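Local atomic coordinates of cobalamin biosynthesis protein CobN (Mycobacterium tuberculosis, PDB entry 7C6O), a protein that is the large, catalytic subunit of cobaltochelatase, the enzyme that inserts cobalt into the corrin ring during cobalamin biosynthesis, probably together with partner subunits. Residues Arg931-Val936 with Glu970-Arg975; Ala868-Glu873 with Ala1092-Ile1097; Leu45-Thr50 with Ile87-Gly92; Pro109-Ser114 with Leu135-Tyr140. All blocks are in the same frame, centred on the assembly; numbering follows the deposited sequence.

Contact 1. Residues Arg931-Val936 with Glu970-Arg975; sequences RPRIDV and EDNYVR
Pro932 lies over one face of the Tyr973 ring, the two side chains running side by side in the same direction. Pro932 CB stands 3.9 Å from the ring centroid and 21° off the normal, a CH-pi contact displaced toward the hydroxyl end, where Pro932 CG comes within 3.4 Å of Tyr973 OH. Ile934 also runs alongside the tyrosine, bringing its CD1 to 3.8 Å from Tyr973 CE2. Tyr973 CG is anti to its own carbonyl carbon (chi1 -60°), which lays the ring along Pro932 and Ile934. The backbones form a single bridge: Arg933 N donates to Asp971 O (2.9 Å) from above the carbonyl plane, and Tyr973 N to Arg933 O (2.9 Å) within that carbonyl's plane. Water 1 donates to both Arg931 O and Asp971 O. The Arg933 chain crosses Asn972 obliquely, CD 3.7 Å from Asn972 ND2, with the amide at the guanidinium edge and turned 66° from it; NE forms a salt bridge with Glu967, which also accepts from Asn972 ND2, and NH2 bonds Met924 O. Asn972 is the N-cap of helix 973-985, its OD1 taking Arg975 N at 2.9 Å. Farther on, Val974 CG2 packs on Asp935 CA (3.6 Å), while the Asp935 carboxylate salt-bridges Arg994 through OD1 and hydrogen-bonds His977 through OD2. Backbone bonds thus fix a buried helix start to the lead-in of strand 935-940, and Glu967 probably offsets the charge of Arg933.

Contact 2. Residues Ala868-Glu873 with Ala1092-Ile1097; sequences ARYRDE and APAAYI
Ala1094 opens the contact from strand 1094-1099, its CB meeting the rim of the Tyr870 ring near the ring plane, 4.3 Å from CE2. Two residues on, Tyr1096 points toward helix 853-874 and accounts for most of the surface that segment 1092-1097 buries here. Its chi1 of -70° sets CG anti to the carbonyl carbon, and the ring reaches the helix with its hydroxyl end foremost. Tyr1096 OH comes to 3.3 Å from Tyr870 CA and 3.8 Å from Tyr870 CD2, the two tyrosine side chains crossing at about a right angle. On the neighbouring helix position, Arg869 CG packs obliquely against the same ring, 3.8 Å from Tyr1096 CE2. The Arg869 chain bends at chi2 (65°), and its guanidinium continues to a salt bridge with Glu1113. Glu873 OE1 stays 4.1 Å from Tyr1096 OH. The N-to-C directions of strand and helix are 142° apart, roughly antiparallel, and the 10.9 Å between their axes is spanned by the tyrosines. Val1056 on the adjacent strand 1056-1061 touches Tyr870, Ala1094 and Tyr1096, extending the apolar layer between helix and sheet. The chemistry is mainly van der Waals packing by aromatic rings and aliphatic carbons, while the charge of Arg869 is met beyond the two segments, at Glu1113.

Contact 3. Residues Leu45-Thr50 with Ile87-Gly92; sequences LSTSDT and IRILGG
Arg88 lies beside Ser46 on one face of a parallel sheet. Its CB touches Ser46 OG at 3.7 Å, and CG passes the same hydroxyl a little farther off. CG is anti to the backbone N (chi1 -176°) and the chain stays extended to NE, carrying the guanidinium out past Ser46 toward the start of helix 49-58. There NH1 comes within 4.1 Å of Ser48 CB and forms a salt bridge with Asp51. Asp51 also hydrogen-bonds Ser46 OG, which in turn accepts Ser48 N at 3.1 Å in an ST turn, so one carboxylate joins the arginine to the turn. The strand backbones are bonded in parallel register: Arg88 N donates to Leu45 O (2.8 Å), and Thr47 N to Arg88 O (3.2 Å), approaching nearly along the axis of the carbonyl. Beyond the last bridge two waters link the parting chains. Both hydrogen-bond to Thr47 OG1; one also accepts from Leu90 N and the other donates to Arg88 O. On the reverse face Leu45 CD1 lies alongside Ile87 CG1 at 4.0 Å, pointing the same way. Strands 42-46 and 84-89 are the central pair of an open, four-stranded parallel alpha/beta sheet, ordered 62-65, 42-46, 84-89, 110-114 as in flavodoxin-like folds: Leu45 and Ile89 pack on Trp96, and Ile87 and Ile89 reach helix 97-105.

Contact 4. Residues Pro109-Ser114 with Leu135-Tyr140; sequences PAVLVS and LQAHIY
Val111 and Val113 press against helix 131-143 from the same side of strand 110-114, and their methyls make the close apolar part of the contact. Val111 CG1 meets Ala137 CB at 3.7 Å. Val113 CG1, anti to its own carbonyl carbon (chi1 -59°), is turned onto the helix backbone, 3.6 Å from His138 N and 3.9 Å from His138 CB. The small Ala137 side chain suits this approach, with the axes 7.9 Å apart and crossing at -53°. Toward Ser114 the contact turns polar and partly water-mediated. The His138 ring has its edge toward the strand, with Ser114 N in its plane, while CE1 lies 3.5 Å from Ser114 O. Water 4 sits above one face of this imidazole, displaced toward its rim, between Ser114 O (3.0 Å) and His138 O (2.9 Å); it can donate to them, though other acceptors compete. Outside the pair, NE2 of His138 bonds Gln117 O, while Leu152 of helix 146-161 covers Ala137. The direct packing is thus mainly valine methyls on Ala137 and on the backbone and CB of His138. Buried carbonyls at the strand's C-terminal end are probably served in part by water, and the bond to Gln117 probably fixes the turn of the imidazole.

How the contacts relate
Following the chain from its N terminus, contact 3 closes first, joining strands 42-46 and 84-89 across 36 residues. Contact 4 follows in series, closing a 20-residue loop as helix 131-143 returns to strand 110-114. The two touch through neighbouring strands of one parallel sheet: Ile87 N lies 2.8 Å from Val111 O, a probable hydrogen bond. More than 700 residues later, helix 853-874 opens contact 2, which closes at strand 1094-1099; contact 1 opens and closes within that span. These two reach different strands of one mixed sheet, their centres about 17 Å apart, whereas the centres of contacts 2 and 4 lie about 72 Å apart.

Contact 1. Residues Arg931-Val936 with Glu970-Arg975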
loop_
_atom_site.group_PDB
_atom_site.type_symbol
_atom_site.label_atom_id
_atom_site.label_comp_id
_atom_site.label_asym_id
_atom_site.label_seq_id
_atom_site.Cartn_x
_atom_site.Cartn_y
_atom_site.Cartn_z
ATOM N N ARG A 931 9.171 -33.584 5.114
ATOM C CA ARG A 931 8.430 -33.250 6.320
ATOM C C ARG A 931 6.958 -33.149 5.952
ATOM O O ARG A 931 6.622 -33.063 4.765
ATOM C CB ARG A 931 8.930 -31.930 6.924
ATOM C CG ARG A 931 8.829 -30.762 5.971
ATOM C CD ARG A 931 8.415 -29.507 6.699
ATOM N NE ARG A 931 8.492 -28.332 5.837
ATOM C CZ ARG A 931 7.458 -27.804 5.191
ATOM N NH1 ARG A 931 6.250 -28.340 5.305
ATOM N NH2 ARG A 931 7.634 -26.732 4.433
ATOM N N PRO A 932 6.058 -33.170 6.935
ATOM C CA PRO A 932 4.633 -33.050 6.611
ATOM C C PRO A 932 4.302 -31.677 6.053
ATOM O O PRO A 932 4.957 -30.677 6.360
ATOM C CB PRO A 932 3.935 -33.273 7.959
ATOM C CG PRO A 932 4.944 -33.942 8.820
ATOM C CD PRO A 932 6.271 -33.427 8.371
ATOM N N ARG A 933 3.273 -31.641 5.211
ATOM C CA ARG A 933 2.652 -30.372 4.866
ATOM C C ARG A 933 2.025 -29.776 6.118
ATOM O O ARG A 933 1.205 -30.422 6.779
ATOM C CB ARG A 933 1.597 -30.567 3.777
ATOM C CG ARG A 933 2.114 -31.238 2.517
ATOM C CD ARG A 933 1.098 -31.163 1.386
ATOM N NE ARG A 933 1.453 -32.055 0.287
ATOM C CZ ARG A 933 2.329 -31.759 -0.667
ATOM N NH1 ARG A 933 2.947 -30.584 -0.664
ATOM N NH2 ARG A 933 2.592 -32.639 -1.623
ATOM N N ILE A 934 2.430 -28.559 6.460
ATOM C CA ILE A 934 1.944 -27.887 7.658
ATOM C C ILE A 934 0.719 -27.064 7.288
ATOM O O ILE A 934 0.731 -26.332 6.293
ATOM C CB ILE A 934 3.041 -27.002 8.275
ATOM C CG1 ILE A 934 4.340 -27.797 8.464
ATOM C CG2 ILE A 934 2.570 -26.410 9.595
ATOM C CD1 ILE A 934 4.240 -28.943 9.457
ATOM N N ASP A 935 -0.342 -27.187 8.082
ATOM C CA ASP A 935 -1.534 -26.382 7.861
ATOM C C ASP A 935 -1.237 -24.917 8.163
ATOM O O ASP A 935 -0.410 -24.591 9.019
ATOM C CB ASP A 935 -2.687 -26.885 8.733
ATOM C CG ASP A 935 -4.053 -26.615 8.120
ATOM O OD1 ASP A 935 -4.129 -25.948 7.068
ATOM O OD2 ASP A 935 -5.059 -27.084 8.692
ATOM N N VAL A 936 -1.903 -24.025 7.436
ATOM C CA VAL A 936 -1.706 -22.589 7.609
ATOM C C VAL A 936 -3.062 -21.901 7.641
ATOM O O VAL A 936 -3.892 -22.109 6.749
ATOM C CB VAL A 936 -0.830 -21.978 6.496
ATOM C CG1 VAL A 936 -0.641 -20.484 6.739
ATOM C CG2 VAL A 936 0.516 -22.676 6.413
ATOM N N GLU A 970 -0.066 -38.265 8.516
ATOM C CA GLU A 970 1.261 -37.922 9.013
ATOM C C GLU A 970 2.083 -37.142 7.996
ATOM O O GLU A 970 3.099 -36.549 8.369
ATOM C CB GLU A 970 2.020 -39.186 9.426
ATOM C CG GLU A 970 1.640 -39.715 10.797
ATOM C CD GLU A 970 2.763 -40.505 11.444
ATOM O OE1 GLU A 970 3.740 -40.837 10.741
ATOM O OE2 GLU A 970 2.672 -40.786 12.658
ATOM N N ASP A 971 1.673 -37.131 6.728
ATOM C CA ASP A 971 2.380 -36.395 5.688
ATOM C C ASP A 971 1.695 -35.092 5.300
ATOM O O ASP A 971 2.310 -34.272 4.612
ATOM C CB ASP A 971 2.531 -37.259 4.427
ATOM C CG ASP A 971 3.364 -38.504 4.663
ATOM O OD1 ASP A 971 4.282 -38.461 5.509
ATOM O OD2 ASP A 971 3.100 -39.525 3.992
ATOM N N ASN A 972 0.446 -34.879 5.720
ATOM C CA ASN A 972 -0.355 -33.774 5.186
ATOM C C ASN A 972 -1.351 -33.351 6.268
ATOM O O ASN A 972 -2.449 -33.902 6.365
ATOM C CB ASN A 972 -1.058 -34.196 3.903
ATOM C CG ASN A 972 -1.725 -33.037 3.186
ATOM O OD1 ASN A 972 -2.077 -32.026 3.794
ATOM N ND2 ASN A 972 -1.914 -33.187 1.881
ATOM N N TYR A 973 -0.956 -32.356 7.066
ATOM C CA TYR A 973 -1.839 -31.872 8.122
ATOM C C TYR A 973 -3.013 -31.088 7.550
ATOM O O TYR A 973 -4.076 -31.018 8.181
ATOM C CB TYR A 973 -1.062 -31.007 9.117
ATOM C CG TYR A 973 0.077 -31.721 9.822
ATOM C CD1 TYR A 973 0.152 -33.109 9.847
ATOM C CD2 TYR A 973 1.073 -31.002 10.470
ATOM C CE1 TYR A 973 1.193 -33.760 10.489
ATOM C CE2 TYR A 973 2.116 -31.642 11.116
ATOM C CZ TYR A 973 2.171 -33.021 11.122
ATOM O OH TYR A 973 3.206 -33.660 11.765
ATOM N N VAL A 974 -2.841 -30.492 6.366
ATOM C CA VAL A 974 -3.934 -29.766 5.723
ATOM C C VAL A 974 -5.085 -30.714 5.416
ATOM O O VAL A 974 -6.233 -30.480 5.815
ATOM C CB VAL A 974 -3.439 -29.061 4.448
ATOM C CG1 VAL A 974 -4.583 -28.313 3.774
ATOM C CG2 VAL A 974 -2.291 -28.119 4.770
ATOM N N ARG A 975 -4.790 -31.802 4.700
ATOM C CA ARG A 975 -5.830 -32.771 4.368
ATOM C C ARG A 975 -6.428 -33.392 5.623
ATOM O O ARG A 975 -7.643 -33.604 5.697
ATOM C CB ARG A 975 -5.265 -33.857 3.453
ATOM C CG ARG A 975 -6.257 -34.966 3.156
ATOM C CD ARG A 975 -5.676 -35.991 2.205
ATOM N NE ARG A 975 -6.658 -37.010 1.846
ATOM C CZ ARG A 975 -7.587 -36.852 0.908
ATOM N NH1 ARG A 975 -8.441 -37.834 0.647
ATOM N NH2 ARG A 975 -7.665 -35.713 0.233
HETATM O O HOH W 1 4.847 -34.552 3.376
#

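Contact 2. Residues Ala868-Glu873 with Ala1092-Ile1097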
loop_
_atom_site.group_PDB
_atom_site.type_symbol
_atom_site.label_atom_id
_atom_site.label_comp_id
_atom_site.label_asym_id
_atom_site.label_seq_id
_atom_site.Cartn_x
_atom_site.Cartn_y
_atom_site.Cartn_z
ATOM N N ALA A 868 12.015 -25.316 12.508
ATOM C CA ALA A 868 13.152 -25.757 13.309
ATOM C C ALA A 868 13.029 -25.287 14.754
ATOM O O ALA A 868 13.297 -26.051 15.687
ATOM C CB ALA A 868 14.458 -25.252 12.692
ATOM N N ARG A 869 12.617 -24.033 14.957
ATOM C CA ARG A 869 12.467 -23.512 16.311
ATOM C C ARG A 869 11.405 -24.287 17.080
ATOM O O ARG A 869 11.617 -24.680 18.234
ATOM C CB ARG A 869 12.118 -22.023 16.268
ATOM C CG ARG A 869 12.013 -21.368 17.641
ATOM C CD ARG A 869 13.359 -21.370 18.358
ATOM N NE ARG A 869 13.258 -20.906 19.740
ATOM C CZ ARG A 869 13.581 -19.682 20.149
ATOM N NH1 ARG A 869 14.032 -18.784 19.283
ATOM N NH2 ARG A 869 13.458 -19.357 21.429
ATOM N N TYR A 870 10.250 -24.521 16.453
ATOM C CA TYR A 870 9.166 -25.217 17.139
ATOM C C TYR A 870 9.565 -26.646 17.483
ATOM O O TYR A 870 9.352 -27.110 18.610
ATOM C CB TYR A 870 7.903 -25.207 16.281
ATOM C CG TYR A 870 6.679 -25.701 17.017
ATOM C CD1 TYR A 870 6.343 -27.050 17.029
ATOM C CD2 TYR A 870 5.872 -24.819 17.720
ATOM C CE1 TYR A 870 5.226 -27.501 17.708
ATOM C CE2 TYR A 870 4.752 -25.259 18.395
ATOM C CZ TYR A 870 4.435 -26.601 18.389
ATOM O OH TYR A 870 3.322 -27.036 19.067
ATOM N N ARG A 871 10.144 -27.362 16.518
ATOM C CA ARG A 871 10.524 -28.750 16.755
ATOM C C ARG A 871 11.626 -28.848 17.803
ATOM O O ARG A 871 11.643 -29.791 18.606
ATOM C CB ARG A 871 10.950 -29.401 15.438
ATOM C CG ARG A 871 11.145 -30.907 15.516
ATOM C CD ARG A 871 11.134 -31.540 14.131
ATOM N NE ARG A 871 11.548 -32.941 14.169
ATOM C CZ ARG A 871 10.728 -33.961 14.399
ATOM N NH1 ARG A 871 9.437 -33.746 14.614
ATOM N NH2 ARG A 871 11.199 -35.200 14.415
ATOM N N ASP A 872 12.542 -27.874 17.829
ATOM C CA ASP A 872 13.578 -27.857 18.858
ATOM C C ASP A 872 12.975 -27.749 20.253
ATOM O O ASP A 872 13.479 -28.357 21.204
ATOM C CB ASP A 872 14.549 -26.700 18.614
ATOM C CG ASP A 872 15.561 -27.001 17.527
ATOM O OD1 ASP A 872 15.592 -28.151 17.037
ATOM O OD2 ASP A 872 16.326 -26.085 17.162
ATOM N N GLU A 873 11.898 -26.978 20.397
ATOM C CA GLU A 873 11.293 -26.770 21.705
ATOM C C GLU A 873 10.306 -27.864 22.092
ATOM O O GLU A 873 10.211 -28.205 23.277
ATOM C CB GLU A 873 10.584 -25.410 21.750
ATOM C CG GLU A 873 9.956 -25.094 23.099
ATOM C CD GLU A 873 9.870 -23.608 23.379
ATOM O OE1 GLU A 873 10.335 -22.814 22.535
ATOM O OE2 GLU A 873 9.338 -23.236 24.448
ATOM N N ALA A 1092 -2.697 -20.376 25.410
ATOM C CA ALA A 1092 -2.092 -19.553 24.378
ATOM C C ALA A 1092 -1.239 -20.421 23.459
ATOM O O ALA A 1092 -0.583 -21.360 23.922
ATOM C CB ALA A 1092 -1.238 -18.448 24.996
ATOM N N PRO A 1093 -1.239 -20.152 22.159
ATOM C CA PRO A 1093 -0.297 -20.836 21.272
ATOM C C PRO A 1093 1.098 -20.269 21.469
ATOM O O PRO A 1093 1.298 -19.250 22.132
ATOM C CB PRO A 1093 -0.837 -20.523 19.878
ATOM C CG PRO A 1093 -1.457 -19.163 20.042
ATOM C CD PRO A 1093 -2.024 -19.128 21.446
ATOM N N ALA A 1094 2.078 -20.951 20.888
ATOM C CA ALA A 1094 3.389 -20.335 20.755
ATOM C C ALA A 1094 3.263 -19.082 19.895
ATOM O O ALA A 1094 2.438 -19.009 18.981
ATOM C CB ALA A 1094 4.386 -21.316 20.138
ATOM N N ALA A 1095 4.065 -18.071 20.216
ATOM C CA ALA A 1095 4.041 -16.802 19.492
ATOM C C ALA A 1095 5.458 -16.502 19.027
ATOM O O ALA A 1095 6.340 -16.239 19.850
ATOM C CB ALA A 1095 3.492 -15.675 20.367
ATOM N N TYR A 1096 5.679 -16.560 17.718
ATOM C CA TYR A 1096 6.998 -16.365 17.135
ATOM C C TYR A 1096 7.036 -15.094 16.299
ATOM O O TYR A 1096 6.030 -14.686 15.711
ATOM C CB TYR A 1096 7.403 -17.541 16.238
ATOM C CG TYR A 1096 7.707 -18.839 16.950
ATOM C CD1 TYR A 1096 7.669 -18.933 18.335
ATOM C CD2 TYR A 1096 8.048 -19.976 16.224
ATOM C CE1 TYR A 1096 7.952 -20.128 18.978
ATOM C CE2 TYR A 1096 8.329 -21.173 16.857
ATOM C CZ TYR A 1096 8.281 -21.243 18.231
ATOM O OH TYR A 1096 8.563 -22.437 18.855
ATOM N N ILE A 1097 8.220 -14.492 16.239
ATOM C CA ILE A 1097 8.519 -13.385 15.339
ATOM C C ILE A 1097 9.515 -13.892 14.305
ATOM O O ILE A 1097 10.601 -14.365 14.662
ATOM C CB ILE A 1097 9.089 -12.173 16.093
ATOM C CG1 ILE A 1097 8.011 -11.509 16.954
ATOM C CG2 ILE A 1097 9.705 -11.175 15.121
ATOM C CD1 ILE A 1097 6.912 -10.851 16.155
#

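Contact 3. Residues Leu45-Thr50 with Ile87-Gly92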
loop_
_atom_site.group_PDB
_atom_site.type_symbol
_atom_site.label_atom_id
_atom_site.label_comp_id
_atom_site.label_asym_id
_atom_site.label_seq_id
_atom_site.Cartn_x
_atom_site.Cartn_y
_atom_site.Cartn_z
ATOM N N LEU A 45 -18.430 -10.869 -42.040
ATOM C CA LEU A 45 -17.930 -11.899 -41.130
ATOM C C LEU A 45 -16.456 -11.602 -40.878
ATOM O O LEU A 45 -15.611 -11.856 -41.739
ATOM C CB LEU A 45 -18.117 -13.294 -41.723
ATOM C CG LEU A 45 -19.539 -13.683 -42.125
ATOM C CD1 LEU A 45 -19.534 -14.956 -42.958
ATOM C CD2 LEU A 45 -20.410 -13.850 -40.885
ATOM N N SER A 46 -16.145 -11.062 -39.703
ATOM C CA SER A 46 -14.777 -10.694 -39.366
ATOM C C SER A 46 -14.441 -11.168 -37.962
ATOM O O SER A 46 -15.256 -11.051 -37.044
ATOM C CB SER A 46 -14.559 -9.179 -39.458
ATOM O OG SER A 46 -13.216 -8.840 -39.152
ATOM N N THR A 47 -13.236 -11.703 -37.800
ATOM C CA THR A 47 -12.756 -12.060 -36.475
ATOM C C THR A 47 -12.302 -10.848 -35.676
ATOM O O THR A 47 -11.899 -11.004 -34.518
ATOM C CB THR A 47 -11.614 -13.069 -36.583
ATOM O OG1 THR A 47 -10.630 -12.579 -37.501
ATOM C CG2 THR A 47 -12.140 -14.409 -37.074
ATOM N N SER A 48 -12.352 -9.655 -36.261
ATOM C CA SER A 48 -12.064 -8.413 -35.556
ATOM C C SER A 48 -13.389 -7.758 -35.191
ATOM O O SER A 48 -14.113 -7.278 -36.070
ATOM C CB SER A 48 -11.214 -7.479 -36.414
ATOM O OG SER A 48 -11.176 -6.178 -35.853
ATOM N N ASP A 49 -13.709 -7.740 -33.896
ATOM C CA ASP A 49 -14.948 -7.103 -33.465
ATOM C C ASP A 49 -14.954 -5.608 -33.752
ATOM O O ASP A 49 -16.031 -5.018 -33.864
ATOM C CB ASP A 49 -15.187 -7.360 -31.978
ATOM C CG ASP A 49 -15.576 -8.800 -31.691
ATOM O OD1 ASP A 49 -16.187 -9.442 -32.574
ATOM O OD2 ASP A 49 -15.273 -9.290 -30.584
ATOM N N THR A 50 -13.776 -4.988 -33.878
ATOM C CA THR A 50 -13.721 -3.587 -34.283
ATOM C C THR A 50 -14.366 -3.389 -35.651
ATOM O O THR A 50 -15.098 -2.415 -35.863
ATOM C CB THR A 50 -12.271 -3.103 -34.288
ATOM O OG1 THR A 50 -11.707 -3.284 -32.983
ATOM C CG2 THR A 50 -12.196 -1.628 -34.663
ATOM N N ILE A 87 -15.721 -11.614 -45.847
ATOM C CA ILE A 87 -15.062 -12.394 -44.806
ATOM C C ILE A 87 -13.662 -11.829 -44.602
ATOM O O ILE A 87 -12.902 -11.691 -45.566
ATOM C CB ILE A 87 -15.000 -13.887 -45.173
ATOM C CG1 ILE A 87 -16.411 -14.453 -45.369
ATOM C CG2 ILE A 87 -14.244 -14.669 -44.109
ATOM C CD1 ILE A 87 -16.427 -15.885 -45.864
ATOM N N ARG A 88 -13.325 -11.503 -43.353
ATOM C CA ARG A 88 -11.993 -11.019 -43.000
ATOM C C ARG A 88 -11.466 -11.840 -41.832
ATOM O O ARG A 88 -12.032 -11.788 -40.734
ATOM C CB ARG A 88 -12.020 -9.527 -42.635
ATOM C CG ARG A 88 -10.641 -8.927 -42.343
ATOM C CD ARG A 88 -10.673 -7.398 -42.397
ATOM N NE ARG A 88 -9.344 -6.814 -42.221
ATOM C CZ ARG A 88 -8.909 -6.274 -41.085
ATOM N NH1 ARG A 88 -9.699 -6.233 -40.019
ATOM N NH2 ARG A 88 -7.686 -5.769 -41.017
ATOM N N ILE A 89 -10.391 -12.600 -42.063
ATOM C CA ILE A 89 -9.816 -13.466 -41.038
ATOM C C ILE A 89 -8.294 -13.435 -41.112
ATOM O O ILE A 89 -7.701 -13.134 -42.150
ATOM C CB ILE A 89 -10.299 -14.932 -41.158
ATOM C CG1 ILE A 89 -9.863 -15.527 -42.497
ATOM C CG2 ILE A 89 -11.811 -15.037 -40.979
ATOM C CD1 ILE A 89 -10.251 -16.978 -42.672
ATOM N N LEU A 90 -7.665 -13.768 -39.989
ATOM C CA LEU A 90 -6.240 -14.063 -39.957
ATOM C C LEU A 90 -6.004 -15.534 -40.275
ATOM O O LEU A 90 -6.847 -16.391 -39.998
ATOM C CB LEU A 90 -5.641 -13.737 -38.588
ATOM C CG LEU A 90 -5.553 -12.274 -38.172
ATOM C CD1 LEU A 90 -5.073 -12.176 -36.735
ATOM C CD2 LEU A 90 -4.616 -11.524 -39.099
ATOM N N GLY A 91 -4.842 -15.823 -40.858
ATOM C CA GLY A 91 -4.451 -17.188 -41.131
ATOM C C GLY A 91 -4.820 -17.712 -42.501
ATOM O O GLY A 91 -4.597 -18.899 -42.771
ATOM N N GLY A 92 -5.385 -16.879 -43.368
ATOM C CA GLY A 92 -5.687 -17.306 -44.716
ATOM C C GLY A 92 -6.871 -18.260 -44.807
ATOM O O GLY A 92 -7.656 -18.440 -43.878
HETATM O O HOH W 2 -8.788 -14.718 -37.315
HETATM O O HOH W 3 -10.137 -10.395 -38.729
#

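Contact 4. Residues Pro109-Ser114 with Leu135-Tyr140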
loop_
_atom_site.group_PDB
_atom_site.type_symbol
_atom_site.label_atom_id
_atom_site.label_comp_id
_atom_site.label_asym_id
_atom_site.label_seq_id
_atom_site.Cartn_x
_atom_site.Cartn_y
_atom_site.Cartn_z
ATOM N N PRO A 109 -22.297 -13.615 -53.929
ATOM C CA PRO A 109 -20.972 -13.034 -54.190
ATOM C C PRO A 109 -20.193 -12.834 -52.899
ATOM O O PRO A 109 -20.684 -12.232 -51.940
ATOM C CB PRO A 109 -21.301 -11.700 -54.869
ATOM C CG PRO A 109 -22.634 -11.935 -55.513
ATOM C CD PRO A 109 -23.377 -12.848 -54.575
ATOM N N ALA A 110 -18.972 -13.361 -52.871
ATOM C CA ALA A 110 -18.174 -13.433 -51.656
ATOM C C ALA A 110 -16.870 -12.669 -51.836
ATOM O O ALA A 110 -16.142 -12.892 -52.809
ATOM C CB ALA A 110 -17.885 -14.889 -51.277
ATOM N N VAL A 111 -16.584 -11.780 -50.892
ATOM C CA VAL A 111 -15.350 -11.003 -50.862
ATOM C C VAL A 111 -14.511 -11.527 -49.703
ATOM O O VAL A 111 -14.925 -11.431 -48.541
ATOM C CB VAL A 111 -15.634 -9.500 -50.704
ATOM C CG1 VAL A 111 -14.375 -8.685 -50.952
ATOM C CG2 VAL A 111 -16.758 -9.070 -51.643
ATOM N N LEU A 112 -13.342 -12.083 -50.012
ATOM C CA LEU A 112 -12.468 -12.690 -49.012
ATOM C C LEU A 112 -11.213 -11.843 -48.869
ATOM O O LEU A 112 -10.476 -11.656 -49.841
ATOM C CB LEU A 112 -12.094 -14.119 -49.406
ATOM C CG LEU A 112 -13.220 -15.052 -49.849
ATOM C CD1 LEU A 112 -12.641 -16.392 -50.296
ATOM C CD2 LEU A 112 -14.242 -15.248 -48.743
ATOM N N VAL A 113 -10.967 -11.338 -47.659
ATOM C CA VAL A 113 -9.799 -10.507 -47.397
ATOM C C VAL A 113 -9.117 -10.985 -46.123
ATOM O O VAL A 113 -9.710 -11.661 -45.277
ATOM C CB VAL A 113 -10.156 -9.008 -47.291
ATOM C CG1 VAL A 113 -10.815 -8.518 -48.581
ATOM C CG2 VAL A 113 -11.055 -8.762 -46.094
ATOM N N SER A 114 -7.850 -10.613 -45.990
ATOM C CA SER A 114 -7.020 -11.028 -44.872
ATOM C C SER A 114 -7.011 -9.964 -43.782
ATOM O O SER A 114 -7.147 -8.768 -44.053
ATOM C CB SER A 114 -5.590 -11.302 -45.347
ATOM O OG SER A 114 -4.728 -11.572 -44.260
ATOM N N LEU A 135 -9.415 -6.700 -53.591
ATOM C CA LEU A 135 -8.240 -5.936 -53.184
ATOM C C LEU A 135 -8.629 -4.564 -52.640
ATOM O O LEU A 135 -8.051 -4.099 -51.653
ATOM C CB LEU A 135 -7.270 -5.803 -54.359
ATOM C CG LEU A 135 -6.587 -7.100 -54.808
ATOM C CD1 LEU A 135 -6.008 -6.960 -56.210
ATOM C CD2 LEU A 135 -5.501 -7.512 -53.819
ATOM N N GLN A 136 -9.608 -3.903 -53.262
ATOM C CA GLN A 136 -10.046 -2.609 -52.743
ATOM C C GLN A 136 -10.777 -2.771 -51.415
ATOM O O GLN A 136 -10.598 -1.958 -50.500
ATOM C CB GLN A 136 -10.929 -1.895 -53.769
ATOM C CG GLN A 136 -11.245 -0.431 -53.431
ATOM C CD GLN A 136 -10.099 0.522 -53.756
ATOM O OE1 GLN A 136 -8.932 0.136 -53.759
ATOM N NE2 GLN A 136 -10.436 1.775 -54.041
ATOM N N ALA A 137 -11.602 -3.814 -51.287
ATOM C CA ALA A 137 -12.238 -4.096 -50.003
ATOM C C ALA A 137 -11.194 -4.328 -48.917
ATOM O O ALA A 137 -11.369 -3.887 -47.774
ATOM C CB ALA A 137 -13.161 -5.309 -50.124
ATOM N N HIS A 138 -10.103 -5.019 -49.257
ATOM C CA HIS A 138 -9.027 -5.228 -48.295
ATOM C C HIS A 138 -8.517 -3.901 -47.748
ATOM O O HIS A 138 -8.268 -3.769 -46.544
ATOM C CB HIS A 138 -7.887 -6.010 -48.945
ATOM C CG HIS A 138 -6.684 -6.156 -48.068
ATOM N ND1 HIS A 138 -6.507 -7.230 -47.221
ATOM C CD2 HIS A 138 -5.604 -5.358 -47.895
ATOM C CE1 HIS A 138 -5.367 -7.090 -46.568
ATOM N NE2 HIS A 138 -4.799 -5.960 -46.957
ATOM N N ILE A 139 -8.378 -2.900 -48.617
ATOM C CA ILE A 139 -7.857 -1.606 -48.188
ATOM C C ILE A 139 -8.866 -0.883 -47.303
ATOM O O ILE A 139 -8.499 -0.303 -46.273
ATOM C CB ILE A 139 -7.461 -0.767 -49.417
ATOM C CG1 ILE A 139 -6.344 -1.473 -50.193
ATOM C CG2 ILE A 139 -7.031 0.634 -48.998
ATOM C CD1 ILE A 139 -5.955 -0.790 -51.489
ATOM N N TYR A 140 -10.149 -0.898 -47.687
ATOM C CA TYR A 140 -11.188 -0.293 -46.856
ATOM C C TYR A 140 -11.125 -0.821 -45.429
ATOM O O TYR A 140 -11.190 -0.055 -44.461
ATOM C CB TYR A 140 -12.577 -0.568 -47.442
ATOM C CG TYR A 140 -13.056 0.380 -48.518
ATOM C CD1 TYR A 140 -13.357 1.708 -48.228
ATOM C CD2 TYR A 140 -13.261 -0.068 -49.816
ATOM C CE1 TYR A 140 -13.821 2.569 -49.213
ATOM C CE2 TYR A 140 -13.720 0.780 -50.805
ATOM C CZ TYR A 140 -14.000 2.094 -50.500
ATOM O OH TYR A 140 -14.457 2.931 -51.491
HETATM O O HOH W 4 -8.201 -6.107 -44.793
#